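PDB 6GNF: glycogen synthase from Cyanobacterium sp. CLg1, which belongs to the bacterial glycogen and starch synthase family of two-domain glycosyltransferases and holds adenosine-5'-diphosphate and a glycan in this model. Local coordinates for residues Glu75-Val80 with Asn88-His93; Asp128-Val133 with Leu238-Thr243; Pro178-Glu183 with Leu217-Lys222; Leu333-Leu338 with Gly423-Leu428. One frame throughout, in Å; residues are numbered along the deposited sequence.

Contact 1 of 4, residues Glu75-Val80 with Asn88-His93. With SO4 (sulfate ion), chain G.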
# COMPACT_ATOMS: atom_id res chain seq x y z
N GLU A 75 17.31 25.57 -2.19
CA GLU A 75 18.17 26.24 -3.17
C GLU A 75 19.20 25.32 -3.81
O GLU A 75 20.03 25.74 -4.62
CB GLU A 75 18.85 27.48 -2.58
CG GLU A 75 17.84 28.52 -2.11
CD GLU A 75 17.25 29.34 -3.26
OE1 GLU A 75 16.29 30.09 -2.99
OE2 GLU A 75 17.75 29.25 -4.41
N ILE A 76 19.14 24.04 -3.50
CA ILE A 76 20.01 23.06 -4.11
C ILE A 76 19.43 22.66 -5.46
O ILE A 76 18.22 22.45 -5.58
CB ILE A 76 20.12 21.80 -3.23
CG1 ILE A 76 20.70 22.17 -1.86
CG2 ILE A 76 20.99 20.75 -3.90
CD1 ILE A 76 20.46 21.13 -0.78
N ILE A 77 20.29 22.56 -6.47
CA ILE A 77 19.91 22.00 -7.77
C ILE A 77 20.84 20.86 -8.10
O ILE A 77 22.02 20.90 -7.75
CB ILE A 77 19.96 23.04 -8.91
CG1 ILE A 77 21.39 23.52 -9.15
CG2 ILE A 77 19.03 24.19 -8.60
CD1 ILE A 77 21.50 24.72 -10.06
N GLN A 78 20.30 19.81 -8.70
CA GLN A 78 21.07 18.63 -9.03
C GLN A 78 20.76 18.20 -10.46
O GLN A 78 19.61 18.00 -10.81
CB GLN A 78 20.71 17.51 -8.05
CG GLN A 78 21.34 16.17 -8.34
CD GLN A 78 22.85 16.24 -8.38
OE1 GLN A 78 23.46 17.10 -7.74
NE2 GLN A 78 23.45 15.43 -9.23
N PRO A 79 21.80 18.05 -11.31
CA PRO A 79 21.54 17.54 -12.65
C PRO A 79 21.16 16.06 -12.65
O PRO A 79 21.75 15.26 -11.93
CB PRO A 79 22.86 17.78 -13.40
CG PRO A 79 23.89 17.95 -12.35
CD PRO A 79 23.19 18.52 -11.16
N VAL A 80 20.15 15.71 -13.45
CA VAL A 80 19.71 14.33 -13.61
C VAL A 80 19.23 14.15 -15.04
O VAL A 80 19.11 15.13 -15.77
CB VAL A 80 18.57 13.94 -12.64
CG1 VAL A 80 19.06 13.87 -11.20
CG2 VAL A 80 17.41 14.91 -12.76
N ASN A 88 17.45 19.34 -14.56
CA ASN A 88 17.78 19.61 -13.16
C ASN A 88 16.57 19.40 -12.29
O ASN A 88 15.48 19.69 -12.70
CB ASN A 88 18.20 21.07 -12.98
CG ASN A 88 19.47 21.40 -13.70
OD1 ASN A 88 19.43 22.15 -14.67
ND2 ASN A 88 20.59 20.82 -13.29
N VAL A 89 16.79 18.94 -11.07
CA VAL A 89 15.74 18.98 -10.05
C VAL A 89 16.13 19.99 -8.97
O VAL A 89 17.31 20.33 -8.84
CB VAL A 89 15.48 17.58 -9.45
CG1 VAL A 89 14.96 16.65 -10.53
CG2 VAL A 89 16.72 17.00 -8.80
N ARG A 90 15.13 20.56 -8.30
CA ARG A 90 15.33 21.31 -7.07
C ARG A 90 14.84 20.43 -5.94
O ARG A 90 14.06 19.51 -6.16
CB ARG A 90 14.54 22.61 -7.09
CG ARG A 90 14.96 23.61 -8.16
CD ARG A 90 14.18 24.90 -8.05
NE ARG A 90 12.74 24.69 -8.19
CZ ARG A 90 11.79 25.57 -7.86
NH1 ARG A 90 12.10 26.76 -7.36
NH2 ARG A 90 10.51 25.25 -8.03
N TYR A 91 15.34 20.66 -4.73
CA TYR A 91 14.92 19.92 -3.56
C TYR A 91 14.22 20.86 -2.59
O TYR A 91 14.71 21.95 -2.27
CB TYR A 91 16.11 19.26 -2.86
CG TYR A 91 16.82 18.22 -3.69
CD1 TYR A 91 16.30 16.94 -3.85
CD2 TYR A 91 18.05 18.50 -4.28
CE1 TYR A 91 16.96 15.97 -4.59
CE2 TYR A 91 18.72 17.54 -5.04
CZ TYR A 91 18.18 16.28 -5.19
OH TYR A 91 18.87 15.32 -5.95
N PHE A 92 13.02 20.47 -2.17
CA PHE A 92 12.31 21.14 -1.10
C PHE A 92 12.39 20.24 0.12
O PHE A 92 12.63 19.04 -0.01
CB PHE A 92 10.86 21.41 -1.50
CG PHE A 92 10.70 22.56 -2.46
CD1 PHE A 92 11.18 22.46 -3.75
CD2 PHE A 92 10.08 23.72 -2.06
CE1 PHE A 92 11.04 23.51 -4.64
CE2 PHE A 92 9.93 24.78 -2.94
CZ PHE A 92 10.41 24.67 -4.24
N HIS A 93 12.17 20.82 1.29
CA HIS A 93 12.46 20.15 2.55
C HIS A 93 11.44 20.53 3.60
O HIS A 93 11.17 21.70 3.79
CB HIS A 93 13.88 20.53 2.99
CG HIS A 93 14.33 19.89 4.26
ND1 HIS A 93 15.43 20.32 4.95
CD2 HIS A 93 13.83 18.85 4.97
CE1 HIS A 93 15.59 19.57 6.04
NE2 HIS A 93 14.63 18.68 6.07
S SO4 G . 7.45 27.18 -6.52
O1 SO4 G . 8.85 27.54 -6.85
O2 SO4 G . 7.00 25.95 -7.23
O3 SO4 G . 6.57 28.30 -6.93
O4 SO4 G . 7.32 26.97 -5.06
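A beta hairpin is built here: Gln78 and Val89 form a hydrogen-bonded antiparallel pair between strands 72-82 and 85-96. The hairpin lies at one margin of the mixed sheet of the N-terminal Rossmann-like domain, and strand 72-82 is outermost. Gln78 N donates a hydrogen bond to Val89 O at 3.0 Å, and Val89 N donates one back to Gln78 O. A longer, weak bond runs from Tyr91 N to Ile76 O. Ile77 with Arg90 and Pro79 with Asn88 are the flanking non-hydrogen-bonded pairs, with side chains on the other face from Gln78 and Val89. Tyr91 is the most heavily packed residue across the hairpin. Ile76 CG2 meets its ring at the edge, 3.7 Å from CD2. Gln78 runs alongside the same ring with its CB 3.6 Å from Tyr91 CE2; its CG is anti to the backbone N (chi1 175°), and the chain then bends at chi2. The Tyr91 hydroxyl is hydrogen-bonded to the carbonyl oxygen of Ala142, tying the hairpin to helix 132-144. Val80 CG2 and Val89 CG1 touch at 3.7 Å. On the Arg90 face, the guanidinium has a salt bridge to Asp105, and one of its faces meets the edge of the Phe92 ring, at CE1, off-centre. Arg90 NH2 donates to O1 of a sulfate, probably from the crystallisation liquor and also bound by Arg64, at 3.1 Å.

Contact 2 of 4, residues Asp128-Val133 with Leu238-Thr243. With BGC (beta-D-glucopyranose), chain D.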
# COMPACT_ATOMS: atom_id res chain seq x y z
N ASP A 128 -1.88 4.70 -17.13
CA ASP A 128 -0.63 5.30 -16.68
C ASP A 128 -0.17 6.42 -17.62
O ASP A 128 -0.45 6.38 -18.82
CB ASP A 128 0.47 4.23 -16.61
CG ASP A 128 0.23 3.19 -15.52
OD1 ASP A 128 -0.20 3.54 -14.40
OD2 ASP A 128 0.50 2.00 -15.80
N TYR A 129 0.57 7.39 -17.07
CA TYR A 129 1.25 8.37 -17.90
C TYR A 129 2.23 7.64 -18.81
O TYR A 129 2.89 6.69 -18.39
CB TYR A 129 2.02 9.39 -17.04
CG TYR A 129 1.16 10.29 -16.18
CD1 TYR A 129 0.20 11.12 -16.76
CD2 TYR A 129 1.31 10.32 -14.79
CE1 TYR A 129 -0.60 11.94 -15.98
CE2 TYR A 129 0.52 11.15 -14.00
CZ TYR A 129 -0.43 11.96 -14.60
OH TYR A 129 -1.24 12.79 -13.87
N ILE A 130 2.32 8.07 -20.07
CA ILE A 130 3.28 7.48 -21.01
C ILE A 130 4.72 7.53 -20.46
O ILE A 130 5.49 6.59 -20.63
CB ILE A 130 3.22 8.13 -22.42
CG1 ILE A 130 3.57 9.63 -22.39
CG2 ILE A 130 1.84 7.93 -23.05
CD1 ILE A 130 5.00 9.96 -22.78
N ASP A 131 5.05 8.64 -19.80
CA ASP A 131 6.41 8.94 -19.41
C ASP A 131 6.76 8.48 -17.99
O ASP A 131 7.67 9.05 -17.36
CB ASP A 131 6.68 10.46 -19.57
CG ASP A 131 5.97 11.31 -18.52
OD1 ASP A 131 4.82 10.97 -18.17
OD2 ASP A 131 6.55 12.33 -18.06
N ASN A 132 6.08 7.46 -17.48
CA ASN A 132 6.41 6.95 -16.14
C ASN A 132 7.82 6.41 -16.03
O ASN A 132 8.44 6.48 -14.95
CB ASN A 132 5.40 5.91 -15.66
CG ASN A 132 4.20 6.54 -14.94
OD1 ASN A 132 4.16 7.75 -14.65
ND2 ASN A 132 3.23 5.71 -14.62
N VAL A 133 8.33 5.84 -17.13
CA VAL A 133 9.71 5.39 -17.19
C VAL A 133 10.64 6.55 -16.84
O VAL A 133 11.48 6.43 -15.95
CB VAL A 133 10.06 4.83 -18.59
CG1 VAL A 133 11.57 4.70 -18.79
CG2 VAL A 133 9.38 3.48 -18.80
N LEU A 238 1.70 1.92 -23.78
CA LEU A 238 1.97 3.30 -23.38
C LEU A 238 1.38 4.32 -24.38
O LEU A 238 2.11 4.93 -25.17
CB LEU A 238 3.49 3.52 -23.25
CG LEU A 238 4.25 2.60 -22.28
CD1 LEU A 238 5.76 2.76 -22.46
CD2 LEU A 238 3.84 2.88 -20.84
N ASP A 239 0.05 4.49 -24.36
CA ASP A 239 -0.64 5.52 -25.16
C ASP A 239 -1.54 6.47 -24.34
O ASP A 239 -2.25 7.30 -24.91
CB ASP A 239 -1.43 4.87 -26.32
CG ASP A 239 -2.59 4.00 -25.84
OD1 ASP A 239 -3.12 4.20 -24.73
OD2 ASP A 239 -3.00 3.11 -26.62
N GLU A 240 -1.49 6.33 -23.02
CA GLU A 240 -2.22 7.18 -22.08
C GLU A 240 -3.75 7.18 -22.25
O GLU A 240 -4.41 8.17 -21.94
CB GLU A 240 -1.66 8.62 -22.10
CG GLU A 240 -1.40 9.19 -20.71
CD GLU A 240 -0.63 10.50 -20.74
OE1 GLU A 240 0.55 10.52 -20.32
OE2 GLU A 240 -1.20 11.52 -21.18
N LYS A 241 -4.31 6.07 -22.72
CA LYS A 241 -5.77 5.87 -22.69
C LYS A 241 -6.18 4.40 -22.64
O LYS A 241 -6.98 4.02 -21.78
CB LYS A 241 -6.48 6.60 -23.84
CG LYS A 241 -6.06 6.19 -25.24
CD LYS A 241 -6.85 6.98 -26.28
CE LYS A 241 -6.38 6.66 -27.70
NZ LYS A 241 -4.95 7.00 -27.91
N THR A 242 -5.62 3.57 -23.53
CA THR A 242 -5.98 2.15 -23.62
C THR A 242 -5.90 1.46 -22.25
O THR A 242 -4.88 1.53 -21.57
CB THR A 242 -5.07 1.39 -24.61
OG1 THR A 242 -5.19 1.99 -25.90
CG2 THR A 242 -5.47 -0.08 -24.70
N THR A 243 -7.00 0.80 -21.88
CA THR A 243 -7.13 0.16 -20.58
C THR A 243 -7.00 -1.37 -20.65
O THR A 243 -6.81 -2.02 -19.62
CB THR A 243 -8.47 0.57 -19.91
OG1 THR A 243 -8.36 0.43 -18.49
CG2 THR A 243 -9.67 -0.26 -20.45
C2 BGC D . -1.41 -0.04 -14.20
C3 BGC D . -0.64 0.26 -12.91
C4 BGC D . -1.63 0.77 -11.86
C5 BGC D . -2.90 -0.08 -11.74
C6 BGC D . -3.99 0.67 -10.99
C1 BGC D . -2.48 -1.08 -13.88
O1 BGC D . -3.13 -1.54 -15.07
O2 BGC D . -0.54 -0.51 -15.24
O3 BGC D . 0.43 1.20 -13.11
O4 BGC D . -0.99 0.79 -10.58
O5 BGC D . -3.44 -0.48 -13.01
O6 BGC D . -4.64 -0.25 -10.13
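A single carboxylate oxygen makes the one hydrogen bond between the two segments: Ile130 N donates to Glu240 OE1 at 3.0 Å, with an N-H...O angle of 160°. The donor N meets OE1 on its anti side, 17° out of the carboxylate plane. The same oxygen lies at the edge of the Tyr129 ring, 3.6 Å from CD1, and the ring and carboxylate planes are 81° apart. The Glu240 chain is extended beyond CG and passes Asp128, with CG 3.5 Å from Asp128 O. Ile130 CG2 packs on Glu240 CB at 3.7 Å and also touches Leu238 O. Tyr129 to Asn132 form a type I beta turn that leads into helix 132-144. On the other segment, an Asx turn shapes the chain: Asp239 OD1 accepts from both Lys241 N and Thr242 N, and its OD2 takes the Thr242 hydroxyl. Asp128 belongs to the glycan pocket. Its CB points away from the 238-243 loop, and its carboxylate reaches a beta-D-glucopyranose, where sugar O2 donates to Asp128 OD2 at 2.8 Å. Asp128 OD1 lies 2.7 Å from sugar O3.

Contact 3 of 4, residues Pro178-Glu183 with Leu217-Lys222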
# COMPACT_ATOMS: atom_id res chain seq x y z
N PRO A 178 19.19 0.83 -6.88
CA PRO A 178 20.40 0.03 -6.66
C PRO A 178 21.32 -0.04 -7.87
O PRO A 178 22.53 -0.10 -7.71
CB PRO A 178 19.85 -1.35 -6.32
CG PRO A 178 18.48 -1.10 -5.78
CD PRO A 178 17.97 0.07 -6.57
N LEU A 179 20.74 0.00 -9.07
CA LEU A 179 21.55 -0.02 -10.29
C LEU A 179 22.28 1.31 -10.45
O LEU A 179 23.48 1.32 -10.76
CB LEU A 179 20.70 -0.31 -11.53
CG LEU A 179 20.24 -1.76 -11.70
CD1 LEU A 179 19.21 -2.16 -10.66
CD2 LEU A 179 19.69 -1.99 -13.09
N TYR A 180 21.58 2.42 -10.25
CA TYR A 180 22.20 3.73 -10.34
C TYR A 180 23.26 3.94 -9.26
O TYR A 180 24.30 4.53 -9.52
CB TYR A 180 21.16 4.85 -10.27
CG TYR A 180 20.26 4.93 -11.47
CD1 TYR A 180 20.78 5.12 -12.74
CD2 TYR A 180 18.88 4.84 -11.34
CE1 TYR A 180 19.96 5.20 -13.86
CE2 TYR A 180 18.05 4.92 -12.45
CZ TYR A 180 18.58 5.09 -13.70
OH TYR A 180 17.76 5.17 -14.80
N LEU A 181 22.99 3.43 -8.06
CA LEU A 181 23.96 3.48 -6.96
C LEU A 181 25.28 2.86 -7.39
O LEU A 181 26.35 3.42 -7.15
CB LEU A 181 23.43 2.72 -5.74
CG LEU A 181 24.39 2.60 -4.55
CD1 LEU A 181 24.80 3.97 -4.05
CD2 LEU A 181 23.78 1.78 -3.44
N LYS A 182 25.21 1.68 -7.98
CA LYS A 182 26.41 1.00 -8.47
C LYS A 182 27.08 1.73 -9.61
O LYS A 182 28.30 1.90 -9.62
CB LYS A 182 26.08 -0.41 -8.93
CG LYS A 182 25.77 -1.31 -7.77
CD LYS A 182 25.37 -2.69 -8.22
CE LYS A 182 25.09 -3.54 -6.99
NZ LYS A 182 24.65 -4.88 -7.40
N GLU A 183 26.28 2.11 -10.61
CA GLU A 183 26.84 2.62 -11.85
C GLU A 183 27.36 4.05 -11.73
O GLU A 183 28.47 4.32 -12.16
CB GLU A 183 25.81 2.52 -12.98
CG GLU A 183 26.36 2.86 -14.36
CD GLU A 183 27.54 1.99 -14.77
OE1 GLU A 183 27.70 0.85 -14.26
OE2 GLU A 183 28.32 2.44 -15.63
N LEU A 217 16.68 4.63 -19.76
CA LEU A 217 17.22 4.40 -18.41
C LEU A 217 18.62 4.96 -18.19
O LEU A 217 19.04 5.13 -17.06
CB LEU A 217 17.20 2.90 -18.09
CG LEU A 217 15.83 2.23 -18.21
CD1 LEU A 217 15.92 0.76 -17.83
CD2 LEU A 217 14.81 2.94 -17.33
N ASN A 218 19.35 5.24 -19.27
CA ASN A 218 20.76 5.65 -19.20
C ASN A 218 21.61 4.73 -18.36
O ASN A 218 22.35 5.19 -17.48
CB ASN A 218 20.89 7.08 -18.67
CG ASN A 218 20.23 8.09 -19.57
OD1 ASN A 218 20.74 8.41 -20.65
ND2 ASN A 218 19.12 8.63 -19.12
N LEU A 219 21.50 3.43 -18.64
CA LEU A 219 22.32 2.43 -18.01
C LEU A 219 23.04 1.64 -19.09
O LEU A 219 22.47 1.37 -20.15
CB LEU A 219 21.46 1.49 -17.18
CG LEU A 219 20.88 2.06 -15.89
CD1 LEU A 219 19.82 1.12 -15.36
CD2 LEU A 219 21.98 2.27 -14.86
N PRO A 220 24.27 1.22 -18.80
CA PRO A 220 24.99 0.41 -19.76
C PRO A 220 24.42 -1.01 -19.88
O PRO A 220 23.55 -1.40 -19.10
CB PRO A 220 26.42 0.40 -19.22
CG PRO A 220 26.27 0.63 -17.76
CD PRO A 220 25.03 1.43 -17.55
N ALA A 221 24.87 -1.73 -20.90
CA ALA A 221 24.31 -3.02 -21.24
C ALA A 221 24.61 -4.09 -20.20
O ALA A 221 23.98 -5.15 -20.25
CB ALA A 221 24.82 -3.46 -22.60
N LYS A 222 25.53 -3.84 -19.27
CA LYS A 222 25.81 -4.84 -18.24
C LYS A 222 24.61 -5.09 -17.33
O LYS A 222 24.55 -6.10 -16.67
CB LYS A 222 27.04 -4.47 -17.40
CG LYS A 222 26.88 -3.23 -16.55
CD LYS A 222 28.21 -2.80 -15.96
CE LYS A 222 28.58 -3.61 -14.73
NZ LYS A 222 29.87 -3.11 -14.17
O HOH W 1 30.38 -0.27 -13.73
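Tyr180 and Leu219 meet in the tight, buried half of this contact, while Glu183 and Lys222 make a looser, more exposed side. The Tyr180 hydroxyl donates to Leu217 O at 2.6 Å. It lies in the carbonyl plane, on a lone pair, with a C=O...O angle of 130°. Leu217 O also lies at the edge of the ring. Leu219 lies across Tyr180, its CD2 3.7 Å from Tyr180 CE1. The other branch, Leu219 CD1, goes to Leu179 CD2 at 3.9 Å. Helix 177-186 thus meets the loop between strand 208-209 and helix 224-227, within the N-terminal domain. Helix 132-144 also packs on Tyr180, through Ala137, Gln141 and Leu144. On the more exposed side, Glu183 and Pro220 approach from opposite directions, with Glu183 OE2 3.5 Å from Pro220 CG. With chi1 at -172° and a kink at chi2, the carboxylate folds against the Pro220 ring. Glu183 OE1 is hydrogen-bonded to the Tyr223 hydroxyl. Its charge partner across the contact is too far for a salt bridge, as Lys222 NZ stays 4.5 Å from Glu183 OE1. One water spans the two, donating to Glu183 OE1 at 3.0 Å and accepting from Lys222 NZ.

Contact 4 of 4, residues Leu333-Leu338 with Gly423-Leu428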
# COMPACT_ATOMS: atom_id res chain seq x y z
N LEU A 333 -23.50 3.80 20.01
CA LEU A 333 -23.89 5.11 19.48
C LEU A 333 -23.29 5.29 18.09
O LEU A 333 -23.97 5.74 17.17
CB LEU A 333 -23.48 6.23 20.45
CG LEU A 333 -23.99 7.65 20.18
CD1 LEU A 333 -23.93 8.49 21.45
CD2 LEU A 333 -23.21 8.37 19.08
N CYS A 334 -22.02 4.92 17.92
CA CYS A 334 -21.38 4.94 16.61
C CYS A 334 -22.12 4.05 15.60
O CYS A 334 -22.28 4.43 14.45
CB CYS A 334 -19.92 4.52 16.72
SG CYS A 334 -18.89 5.76 17.54
N LYS A 335 -22.58 2.88 16.04
CA LYS A 335 -23.33 1.97 15.18
C LYS A 335 -24.62 2.61 14.68
O LYS A 335 -24.90 2.61 13.48
CB LYS A 335 -23.66 0.66 15.92
CG LYS A 335 -24.29 -0.40 15.02
CD LYS A 335 -24.37 -1.74 15.72
CE LYS A 335 -25.02 -2.78 14.84
NZ LYS A 335 -24.96 -4.14 15.45
N VAL A 336 -25.43 3.11 15.60
CA VAL A 336 -26.66 3.82 15.26
C VAL A 336 -26.41 5.04 14.36
O VAL A 336 -27.21 5.34 13.47
CB VAL A 336 -27.45 4.20 16.54
CG1 VAL A 336 -28.47 5.29 16.30
CG2 VAL A 336 -28.04 2.95 17.18
N ALA A 337 -25.30 5.74 14.58
CA ALA A 337 -24.91 6.88 13.75
C ALA A 337 -24.58 6.45 12.31
O ALA A 337 -25.00 7.11 11.36
CB ALA A 337 -23.72 7.61 14.36
N LEU A 338 -23.83 5.36 12.18
CA LEU A 338 -23.51 4.80 10.86
C LEU A 338 -24.78 4.37 10.14
O LEU A 338 -24.98 4.70 8.97
CB LEU A 338 -22.59 3.59 11.02
CG LEU A 338 -22.15 2.84 9.76
CD1 LEU A 338 -21.40 3.75 8.80
CD2 LEU A 338 -21.29 1.64 10.14
N GLY A 423 -18.40 2.11 13.75
CA GLY A 423 -19.80 1.69 13.84
C GLY A 423 -20.06 0.24 13.50
O GLY A 423 -20.96 -0.38 14.05
N ALA A 424 -19.28 -0.29 12.56
CA ALA A 424 -19.47 -1.66 12.11
C ALA A 424 -19.08 -2.67 13.19
O ALA A 424 -18.20 -2.40 14.01
CB ALA A 424 -18.66 -1.92 10.85
N ASP A 425 -19.73 -3.83 13.15
CA ASP A 425 -19.35 -4.94 14.02
C ASP A 425 -18.21 -5.72 13.40
O ASP A 425 -17.35 -6.25 14.11
CB ASP A 425 -20.54 -5.86 14.22
CG ASP A 425 -21.68 -5.17 14.90
OD1 ASP A 425 -21.41 -4.52 15.93
OD2 ASP A 425 -22.82 -5.26 14.41
N TYR A 426 -18.21 -5.79 12.07
CA TYR A 426 -17.24 -6.59 11.34
C TYR A 426 -16.58 -5.78 10.22
O TYR A 426 -17.23 -4.98 9.56
CB TYR A 426 -17.93 -7.83 10.77
CG TYR A 426 -18.51 -8.73 11.84
CD1 TYR A 426 -17.69 -9.52 12.63
CD2 TYR A 426 -19.88 -8.79 12.07
CE1 TYR A 426 -18.21 -10.34 13.62
CE2 TYR A 426 -20.42 -9.61 13.05
CZ TYR A 426 -19.58 -10.39 13.82
OH TYR A 426 -20.11 -11.22 14.80
N CYS A 427 -15.29 -6.03 10.02
CA CYS A 427 -14.53 -5.46 8.92
C CYS A 427 -14.31 -6.53 7.84
O CYS A 427 -13.58 -7.49 8.04
CB CYS A 427 -13.19 -4.94 9.43
SG CYS A 427 -12.05 -4.43 8.14
N LEU A 428 -14.96 -6.34 6.70
CA LEU A 428 -15.05 -7.36 5.66
C LEU A 428 -14.03 -7.11 4.55
O LEU A 428 -14.09 -6.09 3.87
CB LEU A 428 -16.46 -7.34 5.08
CG LEU A 428 -16.90 -8.45 4.13
CD1 LEU A 428 -17.00 -9.77 4.86
CD2 LEU A 428 -18.24 -8.09 3.50
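The charged interaction joins Lys335 and Asp425, a buried salt bridge with Lys335 NZ 2.6 Å from Asp425 OD2. The ammonium meets the syn lone pair of that oxygen, and the two side chains cross at about a right angle. Lys335 spans the gap fully stretched, every torsion from chi1 (-172°) outward being close to 180°. Further bonds hold both ends: Lys335 NZ also donates to the carbonyl oxygens of Pro348 and Ile350, and Asp425 OD2 accepts from Leu352 N. This probably helps keep the lysine charged inside the protein.

Close backbone packing is the second kind. Gly423 ends helix 414-423 and sits against helix 327-341, with its CA 3.8 Å from Lys335 CA and 3.7 Å from Cys334 O. Lys335 CB rests on Gly423 O at 3.4 Å. Strand 426-429 follows after Ala424 and Asp425, in the parallel sheet of the C-terminal Rossmann-like domain, so the contact sets helix 327-341 against the link from helix into strand.

Apolar contact is slight. Leu338 CD2 touches this link, 3.7 Å from Ala424 N and 4.5 Å from Ala424 CB. Phe419 and Ile420 of helix 414-423 and Leu352 of the neighbouring strand also pack on Leu338.

In the fold
Contacts 1, 2 and 3 belong to the N-terminal domain, and contact 4 to the C-terminal one. Contact 1 closes first along the chain. Contact 3 is nested inside the loop closed by contact 2, and contact 4 comes last. Helix 132-144 is common ground for the first three: it begins in contact 2 and packs on side chains of contacts 1 and 3. Contacts 2 and 3 touch through Val133 and Leu217, though their centres are 24 Å apart. Contact 4 lies about 47 Å from contact 1 and 52 Å from contact 3, between centres. The glycan and adenosine-5'-diphosphate lie between the two domains, and contact 2 reaches the glycan.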